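NS3-like protein (Alongshan virus, PDB 6M40) is the RNA helicase part of a flavivirus-like NS3 protein and probably hydrolyses ATP and other nucleoside triphosphates to drive RNA unwinding. Local coordinates at residues 272-284 with 402-414. Numbering follows the deposited sequence.
Sequences YHYLVTAVGTKGV and RMRSYFNDARWER
Thr281 meets the 402-414 segment with both its backbone and its side chain. Its N donates to Asn408 O over 2.9 Å. Two residues before Thr281, Val279 O accepts from Asn408 N; the two bonds make a single beta bridge between Gly280 and Asn408. Farther along, Thr281 OG1 lies between its own backbone N and carbonyl carbon (chi1 71°), where it accepts from Ala410 N at 2.8 Å, while the methyl CG2 turns to Phe407 CZ at 3.7 Å. The Phe407 ring lays one face over Gly280, whose CA sits 3.8 Å from the ring centroid, and meets Val276 CG1 at its edge. At the other end of the contact, Arg411 CG rides over the centre of the Tyr274 ring, a CH-pi contact only 13° off the ring normal.

Strands 264-276 and 281-287 form the antiparallel beta hairpin that projects from the second RecA-like domain of NS3-type helicases, and here its tip packs against the helical C-terminal region. The chain that meets it, just past helix 393-404, makes a type I turn from Asp409 to Trp412. Within this turn Arg411 NE reaches Asp409 OD1 on the syn side at 3.0 Å, and NH2 adds a salt bridge to OD2. Behind that pair, Thr378 bonds Asp409 OD2 and Glu332 takes a second salt bridge from Arg411, while Leu331, Ala354 and Leu358 pack round Phe407.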
ATOM      1  N   TYR A 272      -5.755   5.606  10.247  1.00 70.92           N
ATOM      2  CA  TYR A 272      -6.684   4.720  10.948  1.00 66.06           C
ATOM      3  C   TYR A 272      -6.207   3.281  10.746  1.00 66.13           C
ATOM      4  O   TYR A 272      -6.734   2.535   9.921  1.00 66.61           O
ATOM      5  CB  TYR A 272      -8.132   4.931  10.446  1.00 63.75           C
ATOM      6  CG  TYR A 272      -9.177   4.098  11.161  1.00 62.20           C
ATOM      7  CD1 TYR A 272      -9.497   4.339  12.494  1.00 60.81           C
ATOM      8  CD2 TYR A 272      -9.855   3.084  10.495  1.00 64.32           C
ATOM      9  CE1 TYR A 272     -10.447   3.587  13.146  1.00 59.40           C
ATOM     10  CE2 TYR A 272     -10.816   2.323  11.143  1.00 68.05           C
ATOM     11  CZ  TYR A 272     -11.109   2.580  12.467  1.00 62.31           C
ATOM     12  OH  TYR A 272     -12.062   1.827  13.119  1.00 57.85           O
ATOM     13  N   HIS A 273      -5.193   2.896  11.518  1.00 69.44           N
ATOM     14  CA  HIS A 273      -4.794   1.506  11.575  1.00 66.97           C
ATOM     15  C   HIS A 273      -5.821   0.687  12.347  1.00 67.21           C
ATOM     16  O   HIS A 273      -6.605   1.207  13.146  1.00 61.66           O
ATOM     17  CB  HIS A 273      -3.452   1.325  12.290  1.00 71.03           C
ATOM     18  CG  HIS A 273      -2.287   1.962  11.605  1.00 77.96           C
ATOM     19  ND1 HIS A 273      -1.848   3.233  11.912  1.00 87.38           N
ATOM     20  CD2 HIS A 273      -1.440   1.489  10.660  1.00 90.81           C
ATOM     21  CE1 HIS A 273      -0.791   3.524  11.170  1.00 95.96           C
ATOM     22  NE2 HIS A 273      -0.526   2.484  10.400  1.00129.34           N
ATOM     23  N   TYR A 274      -5.795  -0.619  12.107  1.00 67.21           N
ATOM     24  CA  TYR A 274      -6.219  -1.607  13.087  1.00 60.80           C
ATOM     25  C   TYR A 274      -4.962  -2.182  13.735  1.00 57.27           C
ATOM     26  O   TYR A 274      -3.948  -2.393  13.062  1.00 55.05           O
ATOM     27  CB  TYR A 274      -7.064  -2.705  12.447  1.00 58.13           C
ATOM     28  CG  TYR A 274      -8.521  -2.311  12.240  1.00 60.71           C
ATOM     29  CD1 TYR A 274      -9.410  -2.310  13.306  1.00 65.63           C
ATOM     30  CD2 TYR A 274      -9.005  -1.940  10.983  1.00 60.60           C
ATOM     31  CE1 TYR A 274     -10.745  -1.953  13.131  1.00 71.09           C
ATOM     32  CE2 TYR A 274     -10.329  -1.585  10.803  1.00 61.50           C
ATOM     33  CZ  TYR A 274     -11.194  -1.593  11.881  1.00 67.54           C
ATOM     34  OH  TYR A 274     -12.515  -1.241  11.717  1.00 73.31           O
ATOM     35  N   LEU A 275      -5.019  -2.396  15.051  1.00 60.15           N
ATOM     36  CA  LEU A 275      -3.855  -2.796  15.838  1.00 60.11           C
ATOM     37  C   LEU A 275      -4.192  -4.031  16.664  1.00 60.98           C
ATOM     38  O   LEU A 275      -5.337  -4.218  17.082  1.00 62.67           O
ATOM     39  CB  LEU A 275      -3.379  -1.655  16.780  1.00 59.92           C
ATOM     40  CG  LEU A 275      -2.932  -0.372  16.080  1.00 63.56           C
ATOM     41  CD1 LEU A 275      -2.638   0.792  17.029  1.00 65.51           C
ATOM     42  CD2 LEU A 275      -1.695  -0.673  15.235  1.00 62.74           C
ATOM     43  N   VAL A 276      -3.185  -4.868  16.910  1.00 60.71           N
ATOM     44  CA  VAL A 276      -3.368  -6.081  17.707  1.00 64.59           C
ATOM     45  C   VAL A 276      -3.282  -5.723  19.186  1.00 65.23           C
ATOM     46  O   VAL A 276      -2.305  -5.105  19.628  1.00 64.28           O
ATOM     47  CB  VAL A 276      -2.317  -7.140  17.337  1.00 63.63           C
ATOM     48  CG1 VAL A 276      -2.581  -8.422  18.113  1.00 65.25           C
ATOM     49  CG2 VAL A 276      -2.302  -7.405  15.845  1.00 58.76           C
ATOM     50  N   THR A 277      -4.283  -6.146  19.964  1.00 69.55           N
ATOM     51  CA  THR A 277      -4.434  -5.679  21.338  1.00 70.08           C
ATOM     52  C   THR A 277      -4.348  -6.787  22.386  1.00 72.99           C
ATOM     53  O   THR A 277      -4.564  -6.510  23.563  1.00 81.33           O
ATOM     54  CB  THR A 277      -5.771  -4.944  21.507  1.00 69.75           C
ATOM     55  OG1 THR A 277      -6.835  -5.898  21.516  1.00 73.99           O
ATOM     56  CG2 THR A 277      -5.987  -3.969  20.377  1.00 73.39           C
ATOM     57  N   ALA A 278      -4.080  -8.029  21.987  1.00 68.16           N
ATOM     58  CA  ALA A 278      -3.923  -9.163  22.901  1.00 77.27           C
ATOM     59  C   ALA A 278      -5.245  -9.863  23.202  1.00 74.48           C
ATOM     60  O   ALA A 278      -5.240 -11.001  23.673  1.00 80.05           O
ATOM     61  CB  ALA A 278      -3.248  -8.743  24.212  1.00 69.38           C
ATOM     62  N   VAL A 279      -6.370  -9.190  22.982  1.00 71.89           N
ATOM     63  CA  VAL A 279      -7.671  -9.842  22.943  1.00 70.08           C
ATOM     64  C   VAL A 279      -8.199  -9.959  21.529  1.00 68.22           C
ATOM     65  O   VAL A 279      -9.263 -10.554  21.324  1.00 66.14           O
ATOM     66  CB  VAL A 279      -8.701  -9.110  23.823  1.00 69.74           C
ATOM     67  CG1 VAL A 279      -9.652 -10.121  24.477  1.00 77.33           C
ATOM     68  CG2 VAL A 279      -8.020  -8.245  24.854  1.00 78.64           C
ATOM     69  N   GLY A 280      -7.496  -9.419  20.552  1.00 66.66           N
ATOM     70  CA  GLY A 280      -7.988  -9.334  19.194  1.00 65.19           C
ATOM     71  C   GLY A 280      -7.409  -8.109  18.506  1.00 62.85           C
ATOM     72  O   GLY A 280      -6.194  -7.839  18.626  1.00 61.64           O
ATOM     73  N   THR A 281      -8.248  -7.370  17.792  1.00 63.72           N
ATOM     74  CA  THR A 281      -7.837  -6.125  17.160  1.00 66.04           C
ATOM     75  C   THR A 281      -8.809  -5.012  17.520  1.00 65.92           C
ATOM     76  O   THR A 281      -9.988  -5.257  17.807  1.00 63.01           O
ATOM     77  CB  THR A 281      -7.771  -6.222  15.626  1.00 62.51           C
ATOM     78  OG1 THR A 281      -9.096  -6.316  15.085  1.00 61.93           O
ATOM     79  CG2 THR A 281      -6.943  -7.402  15.165  1.00 62.41           C
ATOM     80  N   LYS A 282      -8.302  -3.784  17.482  1.00 66.87           N
ATOM     81  CA  LYS A 282      -9.105  -2.585  17.672  1.00 66.65           C
ATOM     82  C   LYS A 282      -8.655  -1.529  16.672  1.00 61.86           C
ATOM     83  O   LYS A 282      -7.491  -1.495  16.265  1.00 60.61           O
ATOM     84  CB  LYS A 282      -8.991  -2.048  19.112  1.00 69.44           C
ATOM     85  CG  LYS A 282      -9.490  -3.018  20.175  1.00 80.54           C
ATOM     86  CD  LYS A 282      -9.742  -2.332  21.516  1.00 87.51           C
ATOM     87  CE  LYS A 282      -9.553  -3.288  22.696  1.00 88.02           C
ATOM     88  NZ  LYS A 282      -9.028  -2.573  23.893  1.00 79.40           N
ATOM     89  N   GLY A 283      -9.597  -0.674  16.268  1.00 65.39           N
ATOM     90  CA  GLY A 283      -9.297   0.447  15.386  1.00 64.36           C
ATOM     91  C   GLY A 283      -8.878   1.705  16.122  1.00 60.57           C
ATOM     92  O   GLY A 283      -9.627   2.217  16.961  1.00 60.23           O
ATOM     93  N   VAL A 284      -7.693   2.227  15.805  1.00 60.55           N
ATOM     94  CA  VAL A 284      -7.154   3.393  16.493  1.00 62.82           C
ATOM     95  C   VAL A 284      -6.542   4.359  15.482  1.00 66.22           C
ATOM     96  O   VAL A 284      -6.113   3.958  14.394  1.00 64.47           O
ATOM     97  CB  VAL A 284      -6.086   3.011  17.542  1.00 60.64           C
ATOM     98  CG1 VAL A 284      -6.292   3.801  18.825  1.00 67.43           C
ATOM     99  CG2 VAL A 284      -6.108   1.520  17.817  1.00 69.61           C
ATOM    100  N   ARG A 402     -15.749 -20.098  18.125  1.00 74.68           N
ATOM    101  CA  ARG A 402     -14.628 -20.531  18.951  1.00 71.82           C
ATOM    102  C   ARG A 402     -13.486 -19.529  18.898  1.00 69.56           C
ATOM    103  O   ARG A 402     -12.842 -19.257  19.916  1.00 71.28           O
ATOM    104  CB  ARG A 402     -14.145 -21.908  18.500  1.00 68.89           C
ATOM    105  CG  ARG A 402     -14.942 -23.017  19.115  1.00 76.17           C
ATOM    106  CD  ARG A 402     -14.700 -24.346  18.439  1.00 83.00           C
ATOM    107  NE  ARG A 402     -15.854 -25.210  18.651  1.00 86.39           N
ATOM    108  CZ  ARG A 402     -16.049 -26.364  18.032  1.00 93.80           C
ATOM    109  NH1 ARG A 402     -15.163 -26.811  17.153  1.00 93.12           N
ATOM    110  NH2 ARG A 402     -17.138 -27.073  18.291  1.00102.28           N
HETATM  111  N   MSE A 403     -13.217 -18.972  17.725  1.00 69.91           N
HETATM  112  CA  MSE A 403     -12.089 -18.071  17.572  1.00 69.17           C
HETATM  113  C   MSE A 403     -12.306 -16.773  18.336  1.00 68.81           C
HETATM  114  O   MSE A 403     -11.348 -16.133  18.769  1.00 66.69           O
HETATM  115  CB  MSE A 403     -11.841 -17.764  16.103  1.00 69.07           C
HETATM  116  CG  MSE A 403     -11.203 -18.897  15.329  1.00 72.31           C
HETATM  117 SE   MSE A 403     -10.898 -18.346  13.487  1.00 82.47          SE
HETATM  118  CE  MSE A 403      -9.807 -16.746  13.866  1.00 55.16           C
ATOM    119  N   ARG A 404     -13.570 -16.373  18.487  1.00 73.12           N
ATOM    120  CA  ARG A 404     -13.862 -15.165  19.250  1.00 77.77           C
ATOM    121  C   ARG A 404     -13.609 -15.360  20.739  1.00 76.96           C
ATOM    122  O   ARG A 404     -13.497 -14.368  21.469  1.00 78.35           O
ATOM    123  CB  ARG A 404     -15.305 -14.722  19.004  1.00 82.24           C
ATOM    124  CG  ARG A 404     -15.421 -13.283  18.515  1.00 81.65           C
ATOM    125  CD  ARG A 404     -16.862 -12.873  18.261  1.00 91.04           C
ATOM    126  NE  ARG A 404     -17.489 -13.670  17.210  1.00104.19           N
ATOM    127  CZ  ARG A 404     -18.274 -14.721  17.431  1.00 99.37           C
ATOM    128  NH1 ARG A 404     -18.538 -15.113  18.671  1.00 96.70           N
ATOM    129  NH2 ARG A 404     -18.798 -15.383  16.410  1.00102.50           N
ATOM    130  N   SER A 405     -13.503 -16.610  21.198  1.00 72.47           N
ATOM    131  CA  SER A 405     -13.135 -16.856  22.585  1.00 73.64           C
ATOM    132  C   SER A 405     -11.761 -16.285  22.913  1.00 68.40           C
ATOM    133  O   SER A 405     -11.490 -15.980  24.079  1.00 71.04           O
ATOM    134  CB  SER A 405     -13.142 -18.358  22.891  1.00 75.06           C
ATOM    135  OG  SER A 405     -14.433 -18.925  22.784  1.00 93.70           O
ATOM    136  N   TYR A 406     -10.871 -16.165  21.923  1.00 64.62           N
ATOM    137  CA  TYR A 406      -9.520 -15.694  22.220  1.00 64.39           C
ATOM    138  C   TYR A 406      -9.050 -14.558  21.320  1.00 66.52           C
ATOM    139  O   TYR A 406      -8.340 -13.671  21.794  1.00 67.30           O
ATOM    140  CB  TYR A 406      -8.485 -16.847  22.160  1.00 61.85           C
ATOM    141  CG  TYR A 406      -8.665 -17.854  21.039  1.00 64.53           C
ATOM    142  CD1 TYR A 406      -9.641 -18.833  21.120  1.00 62.87           C
ATOM    143  CD2 TYR A 406      -7.837 -17.842  19.921  1.00 62.29           C
ATOM    144  CE1 TYR A 406      -9.813 -19.753  20.123  1.00 63.28           C
ATOM    145  CE2 TYR A 406      -8.002 -18.772  18.906  1.00 62.17           C
ATOM    146  CZ  TYR A 406      -8.993 -19.725  19.017  1.00 62.14           C
ATOM    147  OH  TYR A 406      -9.185 -20.662  18.032  1.00 67.21           O
ATOM    148  N   PHE A 407      -9.406 -14.559  20.037  1.00 64.55           N
ATOM    149  CA  PHE A 407      -9.031 -13.468  19.142  1.00 62.03           C
ATOM    150  C   PHE A 407     -10.285 -12.836  18.563  1.00 62.66           C
ATOM    151  O   PHE A 407     -10.981 -13.454  17.751  1.00 66.75           O
ATOM    152  CB  PHE A 407      -8.119 -13.947  18.020  1.00 62.49           C
ATOM    153  CG  PHE A 407      -7.350 -12.845  17.360  1.00 60.95           C
ATOM    154  CD1 PHE A 407      -6.250 -12.292  17.988  1.00 56.08           C
ATOM    155  CD2 PHE A 407      -7.718 -12.365  16.113  1.00 61.57           C
ATOM    156  CE1 PHE A 407      -5.530 -11.280  17.391  1.00 53.04           C
ATOM    157  CE2 PHE A 407      -6.996 -11.358  15.504  1.00 58.67           C
ATOM    158  CZ  PHE A 407      -5.899 -10.813  16.146  1.00 54.93           C
ATOM    159  N   ASN A 408     -10.549 -11.598  18.962  1.00 62.10           N
ATOM    160  CA  ASN A 408     -11.718 -10.857  18.510  1.00 62.26           C
ATOM    161  C   ASN A 408     -11.252  -9.861  17.453  1.00 62.39           C
ATOM    162  O   ASN A 408     -10.855  -8.740  17.762  1.00 61.93           O
ATOM    163  CB  ASN A 408     -12.389 -10.174  19.690  1.00 62.72           C
ATOM    164  CG  ASN A 408     -13.706  -9.549  19.323  1.00 67.61           C
ATOM    165  OD1 ASN A 408     -14.294  -9.873  18.296  1.00 75.54           O
ATOM    166  ND2 ASN A 408     -14.184  -8.651  20.167  1.00 67.45           N
ATOM    167  N   ASP A 409     -11.303 -10.284  16.192  1.00 60.23           N
ATOM    168  CA  ASP A 409     -10.967  -9.396  15.091  1.00 59.65           C
ATOM    169  C   ASP A 409     -12.081  -8.375  14.925  1.00 65.17           C
ATOM    170  O   ASP A 409     -13.226  -8.735  14.630  1.00 67.73           O
ATOM    171  CB  ASP A 409     -10.766 -10.183  13.801  1.00 59.86           C
ATOM    172  CG  ASP A 409      -9.782  -9.519  12.867  1.00 55.88           C
ATOM    173  OD1 ASP A 409      -9.607  -8.285  12.971  1.00 54.26           O
ATOM    174  OD2 ASP A 409      -9.174 -10.234  12.041  1.00 54.56           O
ATOM    175  N   ALA A 410     -11.750  -7.100  15.118  1.00 66.21           N
ATOM    176  CA  ALA A 410     -12.735  -6.030  14.993  1.00 67.17           C
ATOM    177  C   ALA A 410     -12.952  -5.602  13.557  1.00 75.76           C
ATOM    178  O   ALA A 410     -13.702  -4.638  13.304  1.00 83.09           O
ATOM    179  CB  ALA A 410     -12.311  -4.836  15.846  1.00 63.57           C
ATOM    180  N   ARG A 411     -12.322  -6.310  12.625  1.00 70.72           N
ATOM    181  CA  ARG A 411     -12.554  -6.111  11.187  1.00 69.63           C
ATOM    182  C   ARG A 411     -13.662  -7.005  10.627  1.00 74.62           C
ATOM    183  O   ARG A 411     -14.041  -6.845   9.439  1.00 76.06           O
ATOM    184  CB  ARG A 411     -11.273  -6.360  10.416  1.00 60.51           C
ATOM    185  CG  ARG A 411     -10.201  -5.338  10.741  1.00 59.65           C
ATOM    186  CD  ARG A 411      -8.919  -5.644  10.053  1.00 55.90           C
ATOM    187  NE  ARG A 411      -8.382  -6.893  10.612  1.00 53.14           N
ATOM    188  CZ  ARG A 411      -7.699  -7.815   9.926  1.00 50.89           C
ATOM    189  NH1 ARG A 411      -7.456  -7.643   8.620  1.00 56.24           N
ATOM    190  NH2 ARG A 411      -7.252  -8.930  10.518  1.00 54.04           N
ATOM    191  N   TRP A 412     -14.210  -7.875  11.491  1.00 74.70           N
ATOM    192  CA  TRP A 412     -15.384  -8.670  11.140  1.00 75.96           C
ATOM    193  C   TRP A 412     -16.696  -7.872  11.258  1.00 85.93           C
ATOM    194  O   TRP A 412     -17.815  -8.429  11.109  1.00 87.68           O
ATOM    195  CB  TRP A 412     -15.443  -9.929  12.008  1.00 73.90           C
ATOM    196  CG  TRP A 412     -14.333 -10.928  11.722  1.00 68.66           C
ATOM    197  CD1 TRP A 412     -13.369 -10.845  10.745  1.00 69.67           C
ATOM    198  CD2 TRP A 412     -14.078 -12.160  12.424  1.00 65.92           C
ATOM    199  NE1 TRP A 412     -12.545 -11.951  10.799  1.00 62.39           N
ATOM    200  CE2 TRP A 412     -12.957 -12.768  11.818  1.00 65.78           C
ATOM    201  CE3 TRP A 412     -14.692 -12.809  13.505  1.00 69.94           C
ATOM    202  CZ2 TRP A 412     -12.437 -13.984  12.258  1.00 65.75           C
ATOM    203  CZ3 TRP A 412     -14.176 -14.012  13.939  1.00 72.57           C
ATOM    204  CH2 TRP A 412     -13.057 -14.587  13.318  1.00 70.03           C
ATOM    205  N   GLU A 413     -16.582  -6.570  11.548  1.00 89.18           N
ATOM    206  CA  GLU A 413     -17.704  -5.636  11.558  1.00 93.08           C
ATOM    207  C   GLU A 413     -17.534  -4.569  10.485  1.00 97.03           C
ATOM    208  O   GLU A 413     -18.345  -4.491   9.552  1.00103.55           O
ATOM    209  CB  GLU A 413     -17.847  -4.980  12.942  1.00 95.51           C
ATOM    210  CG  GLU A 413     -17.699  -5.947  14.117  1.00100.66           C
ATOM    211  CD  GLU A 413     -17.150  -5.282  15.372  1.00105.23           C
ATOM    212  OE1 GLU A 413     -16.573  -4.177  15.275  1.00106.18           O
ATOM    213  OE2 GLU A 413     -17.290  -5.872  16.464  1.00 99.31           O
ATOM    214  N   ARG A 414     -16.482  -3.764  10.579  1.00 93.72           N
ATOM    215  CA  ARG A 414     -16.228  -2.675   9.649  1.00 94.08           C
ATOM    216  C   ARG A 414     -14.760  -2.656   9.237  1.00 89.50           C
ATOM    217  O   ARG A 414     -14.360  -3.370   8.313  1.00 85.09           O
ATOM    218  CB  ARG A 414     -16.628  -1.340  10.283  1.00104.87           C
ATOM    219  CG  ARG A 414     -18.113  -1.266  10.580  1.00105.48           C
ATOM    220  CD  ARG A 414     -18.500  -0.153  11.539  1.00114.41           C
ATOM    221  NE  ARG A 414     -19.913  -0.265  11.894  1.00122.09           N
ATOM    222  CZ  ARG A 414     -20.557   0.557  12.715  1.00120.13           C
ATOM    223  NH1 ARG A 414     -19.921   1.575  13.283  1.00117.55           N
ATOM    224  NH2 ARG A 414     -21.845   0.360  12.967  1.00121.53           N
TER